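PDB 4IBN: ribonuclease H from Uncultured organism, which probably cuts the RNA strand of RNA-DNA hybrids endonucleolytically, with magnesium as cofactor, leaving 5'-phosphomonoester ends. Local coordinates for residues V19-G27 / H152-V163; Y99-V108 / E124-V133. All coordinates share one frame; numbering follows the deposited sequence.

Contact 1: V19-G27 / H152-V163; sequences VYADESCLG and HAQNEYANHLAV
Tyr20 lays one ring face against Gln154, whose CB makes a CH-pi contact 3.6 Å from the ring centroid. The bent Gln154 chain then carries its amide over the same ring, planes 22° apart, toward Glu43 and the Glu197 carbonyl. His152 meets the Tyr20 ring obliquely, CE1 to CE1 3.5 Å; its ND1 caps the helix by accepting from Asn155 N, while NE2 is hydrogen-bonded to the Glu197 carboxylate. With alanine in place of Tyr20, Gln154 would probably lose the flat surface under its methylenes and the His152 imidazole its neighbour, opening a gap at the helix start.

Small apolar side chains let strand and helix lie close, at 41° to each other: Ala158 CB packs 3.6 Å from Tyr20 O, and Ala162 CB 3.8 Å from Ser24 N. Farther along, Val163 spreads its two methyls, CG2 against Ser24 and CG1 3.7 Å from Leu26 CD2.

Among polar groups, a water sits between Ala21 O (2.9 Å) and Asn155 OD1 (3.0 Å). Asp22 CG stands anti to the backbone N (chi1 -167°), which brings OD2 within 3.2 Å of Asn159 CB; both extend flank to flank in one direction. By analogy with other type 1 enzymes, Asp22 and Asn159 are probably the first and last members of the DEDN active-site motif on the RNase H fold.

Contact 2: Y99-V108 / E124-V133; sequences YIVDGMTRWV and ENLALWQEAV
Trp129 is the large bump of this contact, a knob pushed into a hole bounded by Tyr99, Gly103, Met104 and Val108. Two helical segments cross at -80° with their axes 11.7 Å apart, and the indole fills much of that span. With CG anti to the carbonyl carbon (chi1 -87°), the indole of Trp129 is directed at the other helix, CH2 foremost, 3.6 Å from Gly103 CA. Glycine forms the floor of the hollow: any CB there would run into CH2.

The walls are side chains. Tyr99 turns one face to the indole, Trp129 CZ2 lying over the rim of the phenol ring 3.6 Å from CE2, with the planes oblique at 55°. From another side, Met104 bends at chi2 and brings its sulfur to the edge of the indole, a Met-aromatic contact, while its CE reaches on to Ala132 CB (3.8 Å). Val108, just after the helix loosens into a pi turn, sets CG1 against Trp129 CE3 at 3.8 Å; the same methyl also meets Val133 CG2 (3.9 Å), the two valines lying antiparallel, flank against flank.

At the polar corner a bond adds to the packing that sets the rotation of the indole. Trp129 NE1 donates to Tyr99 OH at 3.1 Å, and that hydroxyl makes a weak bond to Asn125 OD1. Trp111 and Leu72 add further packing round the indole.

This is a single knob-into-hole contact between successive, steeply crossed helices of the RNase H fold. The end of helix 98-113 and the connection after it, with Arg114 and Lys119, probably correspond to the basic protrusion with which many type 1 enzymes approach their hybrid substrate.

Overall arrangement
Contact 2 is nested in the chain between the two halves of contact 1: the strand segment 19-27 comes first, then 99-108 and 124-133, and last the helix segment 152-163. The centres lie 19 Å apart on opposite sides of the chain's centre, and the nearest atoms stay about 6 Å apart. The mixed sheet joins them. Strand 16-25 pairs with strand 90-95, which leads into helix 98-113, and helix 126-136 runs on to edge strand 140-145. Helix 153-168 lies on one face of the sheet; on the other lie helix 67-82 and helix 98-113, with helix 126-136 packed against them. Contact 1 thus carries part of the probable active site, contact 2 the helices flanking a basic connection.

Contact 1: V19-G27 / H152-V163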
loop_
_atom_site.group_PDB
_atom_site.type_symbol
_atom_site.label_atom_id
_atom_site.label_comp_id
_atom_site.label_asym_id
_atom_site.label_seq_id
_atom_site.Cartn_x
_atom_site.Cartn_y
_atom_site.Cartn_z
ATOM N N VAL A 19 3.164 -0.736 7.206
ATOM C CA VAL A 19 3.184 -1.111 5.825
ATOM C C VAL A 19 3.729 0.034 4.985
ATOM O O VAL A 19 3.422 1.125 5.250
ATOM C CB VAL A 19 1.767 -1.411 5.385
ATOM C CG1 VAL A 19 1.694 -1.546 3.924
ATOM C CG2 VAL A 19 1.286 -2.652 6.081
ATOM N N TYR A 20 4.608 -0.291 4.047
ATOM C CA TYR A 20 5.224 0.690 3.197
ATOM C C TYR A 20 5.005 0.252 1.774
ATOM O O TYR A 20 5.462 -0.756 1.408
ATOM C CB TYR A 20 6.740 0.812 3.474
ATOM C CG TYR A 20 7.036 1.224 4.885
ATOM C CD1 TYR A 20 7.132 2.522 5.213
ATOM C CD2 TYR A 20 7.185 0.291 5.879
ATOM C CE1 TYR A 20 7.359 2.897 6.480
ATOM C CE2 TYR A 20 7.423 0.661 7.131
ATOM C CZ TYR A 20 7.497 1.980 7.437
ATOM O OH TYR A 20 7.729 2.433 8.692
ATOM N N ALA A 21 4.323 1.079 1.004
ATOM C CA ALA A 21 3.881 0.704 -0.322
ATOM C C ALA A 21 4.360 1.677 -1.380
ATOM O O ALA A 21 4.568 2.795 -1.086
ATOM C CB ALA A 21 2.406 0.624 -0.337
ATOM N N ASP A 22 4.577 1.176 -2.591
ATOM C CA ASP A 22 4.932 2.003 -3.734
ATOM C C ASP A 22 4.462 1.369 -5.010
ATOM O O ASP A 22 4.077 0.280 -5.017
ATOM C CB ASP A 22 6.419 2.307 -3.844
ATOM C CG ASP A 22 6.702 3.416 -4.837
ATOM O OD1 ASP A 22 6.092 4.422 -4.756
ATOM O OD2 ASP A 22 7.459 3.247 -5.757
ATOM N N GLU A 23 4.465 2.152 -6.065
ATOM C CA GLU A 23 4.081 1.651 -7.366
ATOM C C GLU A 23 4.973 2.249 -8.422
ATOM O O GLU A 23 5.522 3.276 -8.206
ATOM C CB GLU A 23 2.643 1.993 -7.669
ATOM C CG GLU A 23 2.305 3.469 -7.712
ATOM C CD GLU A 23 2.539 4.146 -6.364
ATOM O OE1 GLU A 23 2.021 3.641 -5.384
ATOM O OE2 GLU A 23 3.246 5.145 -6.278
ATOM N N SER A 24 5.125 1.554 -9.531
ATOM C CA SER A 24 5.844 2.134 -10.609
ATOM C C SER A 24 5.440 1.540 -11.949
ATOM O O SER A 24 5.149 0.386 -12.046
ATOM C CB SER A 24 7.309 1.900 -10.406
ATOM O OG SER A 24 8.040 2.624 -11.338
ATOM N N CYS A 25 5.499 2.367 -12.976
ATOM C CA CYS A 25 5.401 1.911 -14.339
ATOM C C CYS A 25 6.767 2.067 -14.989
ATOM O O CYS A 25 7.548 2.855 -14.562
ATOM C CB CYS A 25 4.431 2.747 -15.125
ATOM S SG CYS A 25 2.722 2.399 -14.771
ATOM N N LEU A 26 7.023 1.287 -16.013
ATOM C CA LEU A 26 8.259 1.370 -16.728
ATOM C C LEU A 26 8.039 1.700 -18.174
ATOM O O LEU A 26 7.292 1.065 -18.802
ATOM C CB LEU A 26 8.974 0.047 -16.689
ATOM C CG LEU A 26 9.318 -0.609 -15.388
ATOM C CD1 LEU A 26 9.682 -2.019 -15.699
ATOM C CD2 LEU A 26 10.457 0.086 -14.832
ATOM N N GLY A 27 8.764 2.653 -18.686
ATOM C CA GLY A 27 8.692 2.951 -20.089
ATOM C C GLY A 27 8.181 4.324 -20.399
ATOM O O GLY A 27 7.959 5.081 -19.539
ATOM N N HIS A 152 13.843 7.722 2.193
ATOM C CA HIS A 152 13.126 6.952 3.201
ATOM C C HIS A 152 13.373 5.507 2.830
ATOM O O HIS A 152 12.910 5.081 1.851
ATOM C CB HIS A 152 11.644 7.282 3.113
ATOM C CG HIS A 152 10.791 6.645 4.161
ATOM N ND1 HIS A 152 10.603 5.295 4.252
ATOM C CD2 HIS A 152 10.011 7.194 5.120
ATOM C CE1 HIS A 152 9.788 5.036 5.252
ATOM N NE2 HIS A 152 9.397 6.171 5.782
ATOM N N ALA A 153 14.098 4.762 3.659
ATOM C CA ALA A 153 14.571 3.473 3.248
ATOM C C ALA A 153 13.504 2.474 2.909
ATOM O O ALA A 153 13.580 1.844 1.927
ATOM C CB ALA A 153 15.458 2.891 4.305
ATOM N N GLN A 154 12.520 2.342 3.764
ATOM C CA GLN A 154 11.476 1.402 3.473
ATOM C C GLN A 154 10.692 1.751 2.216
ATOM O O GLN A 154 10.254 0.906 1.528
ATOM C CB GLN A 154 10.560 1.224 4.673
ATOM C CG GLN A 154 11.197 0.555 5.846
ATOM C CD GLN A 154 11.524 1.527 6.944
ATOM O OE1 GLN A 154 11.909 2.610 6.700
ATOM N NE2 GLN A 154 11.310 1.106 8.153
ATOM N N ASN A 155 10.462 3.031 2.001
ATOM C CA ASN A 155 9.783 3.472 0.806
ATOM C C ASN A 155 10.592 3.157 -0.432
ATOM O O ASN A 155 10.058 2.738 -1.378
ATOM C CB ASN A 155 9.470 4.946 0.839
ATOM C CG ASN A 155 9.035 5.476 -0.505
ATOM O OD1 ASN A 155 7.898 5.367 -0.844
ATOM N ND2 ASN A 155 9.951 6.037 -1.246
ATOM N N GLU A 156 11.881 3.381 -0.370
ATOM C CA GLU A 156 12.745 3.068 -1.475
ATOM C C GLU A 156 12.821 1.593 -1.747
ATOM O O GLU A 156 12.988 1.230 -2.851
ATOM C CB GLU A 156 14.116 3.760 -1.412
ATOM C CG GLU A 156 14.038 5.260 -1.237
ATOM C CD GLU A 156 15.016 6.080 -2.087
ATOM O OE1 GLU A 156 15.527 5.553 -3.056
ATOM O OE2 GLU A 156 15.324 7.224 -1.754
ATOM N N TYR A 157 12.750 0.776 -0.710
ATOM C CA TYR A 157 12.707 -0.659 -0.924
ATOM C C TYR A 157 11.430 -1.042 -1.652
ATOM O O TYR A 157 11.414 -1.826 -2.548
ATOM C CB TYR A 157 12.845 -1.452 0.376
ATOM C CG TYR A 157 12.765 -2.933 0.148
ATOM C CD1 TYR A 157 11.700 -3.670 0.565
ATOM C CD2 TYR A 157 13.740 -3.577 -0.542
ATOM C CE1 TYR A 157 11.611 -4.996 0.307
ATOM C CE2 TYR A 157 13.667 -4.887 -0.798
ATOM C CZ TYR A 157 12.609 -5.612 -0.371
ATOM O OH TYR A 157 12.515 -6.933 -0.599
ATOM N N ALA A 158 10.342 -0.441 -1.212
ATOM C CA ALA A 158 9.062 -0.773 -1.796
ATOM C C ALA A 158 9.060 -0.416 -3.257
ATOM O O ALA A 158 8.494 -1.093 -4.027
ATOM C CB ALA A 158 7.930 -0.076 -1.084
ATOM N N ASN A 159 9.691 0.683 -3.583
ATOM C CA ASN A 159 9.812 1.060 -4.980
ATOM C C ASN A 159 10.628 0.048 -5.748
ATOM O O ASN A 159 10.316 -0.323 -6.854
ATOM C CB ASN A 159 10.440 2.438 -5.135
ATOM C CG ASN A 159 10.534 2.883 -6.566
ATOM O OD1 ASN A 159 9.579 3.243 -7.149
ATOM N ND2 ASN A 159 11.687 2.877 -7.084
ATOM N N HIS A 160 11.676 -0.414 -5.098
ATOM C CA HIS A 160 12.500 -1.422 -5.714
ATOM C C HIS A 160 11.649 -2.657 -5.989
ATOM O O HIS A 160 11.803 -3.292 -6.980
ATOM C CB HIS A 160 13.655 -1.801 -4.802
ATOM C CG HIS A 160 14.157 -3.183 -4.994
ATOM N ND1 HIS A 160 15.082 -3.502 -5.945
ATOM C CD2 HIS A 160 13.890 -4.323 -4.340
ATOM C CE1 HIS A 160 15.333 -4.785 -5.894
ATOM N NE2 HIS A 160 14.638 -5.302 -4.912
ATOM N N LEU A 161 10.793 -3.001 -5.060
ATOM C CA LEU A 161 9.938 -4.137 -5.252
ATOM C C LEU A 161 8.951 -3.898 -6.412
ATOM O O LEU A 161 8.661 -4.763 -7.146
ATOM C CB LEU A 161 9.122 -4.490 -4.015
ATOM C CG LEU A 161 9.641 -5.229 -2.811
ATOM C CD1 LEU A 161 8.528 -5.367 -1.817
ATOM C CD2 LEU A 161 10.134 -6.565 -3.198
ATOM N N ALA A 162 8.400 -2.705 -6.471
ATOM C CA ALA A 162 7.440 -2.396 -7.500
ATOM C C ALA A 162 8.059 -2.495 -8.868
ATOM O O ALA A 162 7.490 -2.977 -9.743
ATOM C CB ALA A 162 6.901 -1.027 -7.304
ATOM N N VAL A 163 9.248 -1.965 -9.005
ATOM C CA VAL A 163 9.953 -2.009 -10.272
ATOM C C VAL A 163 10.321 -3.413 -10.662
ATOM O O VAL A 163 10.236 -3.769 -11.786
ATOM C CB VAL A 163 11.164 -1.090 -10.314
ATOM C CG1 VAL A 163 11.902 -1.200 -11.629
ATOM C CG2 VAL A 163 10.750 0.305 -10.119
HETATM O O HOH W 1 6.282 3.750 1.023
#

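Contact 2: Y99-V108 / E124-V133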
loop_
_atom_site.group_PDB
_atom_site.type_symbol
_atom_site.label_atom_id
_atom_site.label_comp_id
_atom_site.label_asym_id
_atom_site.label_seq_id
_atom_site.Cartn_x
_atom_site.Cartn_y
_atom_site.Cartn_z
ATOM N N TYR A 99 -2.408 10.174 -4.060
ATOM C CA TYR A 99 -3.664 9.738 -4.609
ATOM C C TYR A 99 -4.318 8.819 -3.578
ATOM O O TYR A 99 -5.434 8.986 -3.288
ATOM C CB TYR A 99 -3.413 8.957 -5.917
ATOM C CG TYR A 99 -4.608 8.497 -6.721
ATOM C CD1 TYR A 99 -5.445 9.377 -7.325
ATOM C CD2 TYR A 99 -4.881 7.172 -6.887
ATOM C CE1 TYR A 99 -6.526 8.955 -8.050
ATOM C CE2 TYR A 99 -5.932 6.761 -7.627
ATOM C CZ TYR A 99 -6.765 7.655 -8.207
ATOM O OH TYR A 99 -7.834 7.255 -8.956
ATOM N N ILE A 100 -3.575 7.871 -3.038
ATOM C CA ILE A 100 -4.098 6.966 -2.019
ATOM C C ILE A 100 -4.405 7.664 -0.695
ATOM O O ILE A 100 -5.425 7.480 -0.158
ATOM C CB ILE A 100 -3.120 5.825 -1.711
ATOM C CG1 ILE A 100 -2.909 4.948 -2.933
ATOM C CG2 ILE A 100 -3.577 5.016 -0.548
ATOM C CD1 ILE A 100 -4.114 4.477 -3.562
ATOM N N VAL A 101 -3.475 8.460 -0.204
ATOM C CA VAL A 101 -3.679 9.064 1.082
ATOM C C VAL A 101 -4.859 10.034 1.117
ATOM O O VAL A 101 -5.645 10.020 2.020
ATOM C CB VAL A 101 -2.406 9.812 1.564
ATOM C CG1 VAL A 101 -2.632 10.480 2.829
ATOM C CG2 VAL A 101 -1.299 8.891 1.692
ATOM N N ASP A 102 -4.918 10.932 0.151
ATOM C CA ASP A 102 -6.030 11.843 0.053
ATOM C C ASP A 102 -7.335 11.118 -0.314
ATOM O O ASP A 102 -8.375 11.485 0.101
ATOM C CB ASP A 102 -5.742 12.987 -0.896
ATOM C CG ASP A 102 -4.628 13.864 -0.433
ATOM O OD1 ASP A 102 -4.451 14.020 0.752
ATOM O OD2 ASP A 102 -3.980 14.410 -1.291
ATOM N N GLY A 103 -7.245 10.116 -1.151
ATOM C CA GLY A 103 -8.437 9.369 -1.466
ATOM C C GLY A 103 -9.022 8.648 -0.286
ATOM O O GLY A 103 -10.178 8.691 -0.081
ATOM N N MET A 104 -8.189 7.972 0.477
ATOM C CA MET A 104 -8.678 7.267 1.645
ATOM C C MET A 104 -9.150 8.145 2.780
ATOM O O MET A 104 -9.911 7.731 3.572
ATOM C CB MET A 104 -7.679 6.259 2.156
ATOM C CG MET A 104 -7.417 5.208 1.179
ATOM S SD MET A 104 -8.850 4.103 1.058
ATOM C CE MET A 104 -8.186 2.732 0.170
ATOM N N THR A 105 -8.576 9.315 2.894
ATOM C CA THR A 105 -8.932 10.177 3.981
ATOM C C THR A 105 -9.997 11.170 3.645
ATOM O O THR A 105 -10.624 11.699 4.522
ATOM C CB THR A 105 -7.738 10.984 4.522
ATOM O OG1 THR A 105 -7.122 11.738 3.502
ATOM C CG2 THR A 105 -6.731 10.074 5.168
ATOM N N ARG A 106 -10.116 11.478 2.368
ATOM C CA ARG A 106 -11.077 12.448 1.888
ATOM C C ARG A 106 -11.955 12.011 0.744
ATOM O O ARG A 106 -13.108 11.985 0.856
ATOM C CB ARG A 106 -10.381 13.728 1.471
ATOM C CG ARG A 106 -9.721 14.443 2.535
ATOM C CD ARG A 106 -9.012 15.689 2.034
ATOM N NE ARG A 106 -8.329 16.343 3.116
ATOM C CZ ARG A 106 -8.775 17.435 3.702
ATOM N NH1 ARG A 106 -9.874 18.019 3.276
ATOM N NH2 ARG A 106 -8.094 17.954 4.700
ATOM N N TRP A 107 -11.368 11.703 -0.386
ATOM C CA TRP A 107 -12.152 11.551 -1.586
ATOM C C TRP A 107 -13.196 10.426 -1.563
ATOM O O TRP A 107 -14.219 10.596 -2.103
ATOM C CB TRP A 107 -11.257 11.422 -2.807
ATOM C CG TRP A 107 -10.176 12.404 -2.952
ATOM C CD1 TRP A 107 -10.100 13.630 -2.443
ATOM C CD2 TRP A 107 -9.001 12.216 -3.702
ATOM N NE1 TRP A 107 -8.934 14.226 -2.809
ATOM C CE2 TRP A 107 -8.242 13.358 -3.594
ATOM C CE3 TRP A 107 -8.522 11.183 -4.462
ATOM C CZ2 TRP A 107 -7.041 13.510 -4.242
ATOM C CZ3 TRP A 107 -7.282 11.327 -5.082
ATOM C CH2 TRP A 107 -6.580 12.479 -4.968
ATOM N N VAL A 108 -12.910 9.298 -0.922
ATOM C CA VAL A 108 -13.823 8.182 -0.936
ATOM C C VAL A 108 -15.107 8.612 -0.281
ATOM O O VAL A 108 -16.141 8.182 -0.606
ATOM C CB VAL A 108 -13.307 6.934 -0.231
ATOM C CG1 VAL A 108 -12.318 6.252 -1.064
ATOM C CG2 VAL A 108 -12.761 7.267 1.065
ATOM N N GLU A 124 -11.750 7.642 -13.225
ATOM C CA GLU A 124 -11.482 7.750 -11.822
ATOM C C GLU A 124 -11.100 6.419 -11.127
ATOM O O GLU A 124 -10.946 6.402 -9.972
ATOM C CB GLU A 124 -12.708 8.328 -11.139
ATOM C CG GLU A 124 -13.073 9.693 -11.567
ATOM C CD GLU A 124 -14.557 10.065 -11.319
ATOM O OE1 GLU A 124 -15.456 9.589 -12.022
ATOM O OE2 GLU A 124 -14.783 10.897 -10.444
ATOM N N ASN A 125 -11.024 5.332 -11.852
ATOM C CA ASN A 125 -10.748 4.039 -11.259
ATOM C C ASN A 125 -11.761 3.647 -10.161
ATOM O O ASN A 125 -11.410 3.004 -9.233
ATOM C CB ASN A 125 -9.367 4.004 -10.630
ATOM C CG ASN A 125 -8.287 4.525 -11.524
ATOM O OD1 ASN A 125 -7.674 5.508 -11.221
ATOM N ND2 ASN A 125 -8.042 3.858 -12.583
ATOM N N LEU A 126 -13.016 3.998 -10.336
ATOM C CA LEU A 126 -13.984 3.812 -9.291
ATOM C C LEU A 126 -14.148 2.356 -8.862
ATOM O O LEU A 126 -14.365 2.112 -7.714
ATOM C CB LEU A 126 -15.351 4.405 -9.646
ATOM C CG LEU A 126 -15.449 5.917 -9.752
ATOM C CD1 LEU A 126 -16.845 6.372 -10.053
ATOM C CD2 LEU A 126 -14.864 6.677 -8.600
ATOM N N ALA A 127 -14.101 1.417 -9.785
ATOM C CA ALA A 127 -14.246 0.030 -9.398
ATOM C C ALA A 127 -13.124 -0.427 -8.480
ATOM O O ALA A 127 -13.359 -1.114 -7.542
ATOM C CB ALA A 127 -14.329 -0.851 -10.589
ATOM N N LEU A 128 -11.909 -0.039 -8.808
ATOM C CA LEU A 128 -10.784 -0.349 -7.972
ATOM C C LEU A 128 -10.840 0.325 -6.621
ATOM O O LEU A 128 -10.477 -0.242 -5.676
ATOM C CB LEU A 128 -9.466 -0.041 -8.651
ATOM C CG LEU A 128 -8.694 -1.063 -9.440
ATOM C CD1 LEU A 128 -7.327 -0.506 -9.624
ATOM C CD2 LEU A 128 -8.586 -2.362 -8.796
ATOM N N TRP A 129 -11.305 1.544 -6.567
ATOM C CA TRP A 129 -11.446 2.218 -5.305
ATOM C C TRP A 129 -12.408 1.446 -4.423
ATOM O O TRP A 129 -12.181 1.294 -3.280
ATOM C CB TRP A 129 -11.959 3.635 -5.481
ATOM C CG TRP A 129 -10.898 4.623 -5.707
ATOM C CD1 TRP A 129 -10.636 5.285 -6.854
ATOM C CD2 TRP A 129 -9.955 5.083 -4.763
ATOM N NE1 TRP A 129 -9.605 6.128 -6.685
ATOM C CE2 TRP A 129 -9.155 6.020 -5.407
ATOM C CE3 TRP A 129 -9.735 4.833 -3.422
ATOM C CZ2 TRP A 129 -8.137 6.664 -4.769
ATOM C CZ3 TRP A 129 -8.711 5.467 -2.813
ATOM C CH2 TRP A 129 -7.933 6.376 -3.477
ATOM N N GLN A 130 -13.480 0.954 -5.006
ATOM C CA GLN A 130 -14.413 0.162 -4.241
ATOM C C GLN A 130 -13.798 -1.115 -3.690
ATOM O O GLN A 130 -14.050 -1.466 -2.602
ATOM C CB GLN A 130 -15.691 -0.156 -5.037
ATOM C CG GLN A 130 -16.536 1.024 -5.337
ATOM C CD GLN A 130 -17.808 0.665 -6.112
ATOM O OE1 GLN A 130 -17.855 -0.300 -6.779
ATOM N NE2 GLN A 130 -18.795 1.457 -5.994
ATOM N N GLU A 131 -12.999 -1.779 -4.493
ATOM C CA GLU A 131 -12.262 -2.923 -4.042
ATOM C C GLU A 131 -11.253 -2.579 -2.936
ATOM O O GLU A 131 -11.066 -3.314 -2.026
ATOM C CB GLU A 131 -11.525 -3.590 -5.210
ATOM C CG GLU A 131 -12.390 -4.216 -6.204
ATOM C CD GLU A 131 -11.644 -5.127 -7.185
ATOM O OE1 GLU A 131 -10.580 -5.637 -6.849
ATOM O OE2 GLU A 131 -12.181 -5.359 -8.253
ATOM N N ALA A 132 -10.599 -1.463 -3.067
ATOM C CA ALA A 132 -9.694 -1.069 -2.042
ATOM C C ALA A 132 -10.373 -0.779 -0.739
ATOM O O ALA A 132 -9.858 -1.079 0.278
ATOM C CB ALA A 132 -8.921 0.096 -2.464
ATOM N N VAL A 133 -11.511 -0.117 -0.803
ATOM C CA VAL A 133 -12.246 0.224 0.396
ATOM C C VAL A 133 -12.700 -1.045 1.099
ATOM O O VAL A 133 -12.640 -1.163 2.260
ATOM C CB VAL A 133 -13.446 1.107 0.109
ATOM C CG1 VAL A 133 -14.379 1.147 1.269
ATOM C CG2 VAL A 133 -13.024 2.477 -0.298
#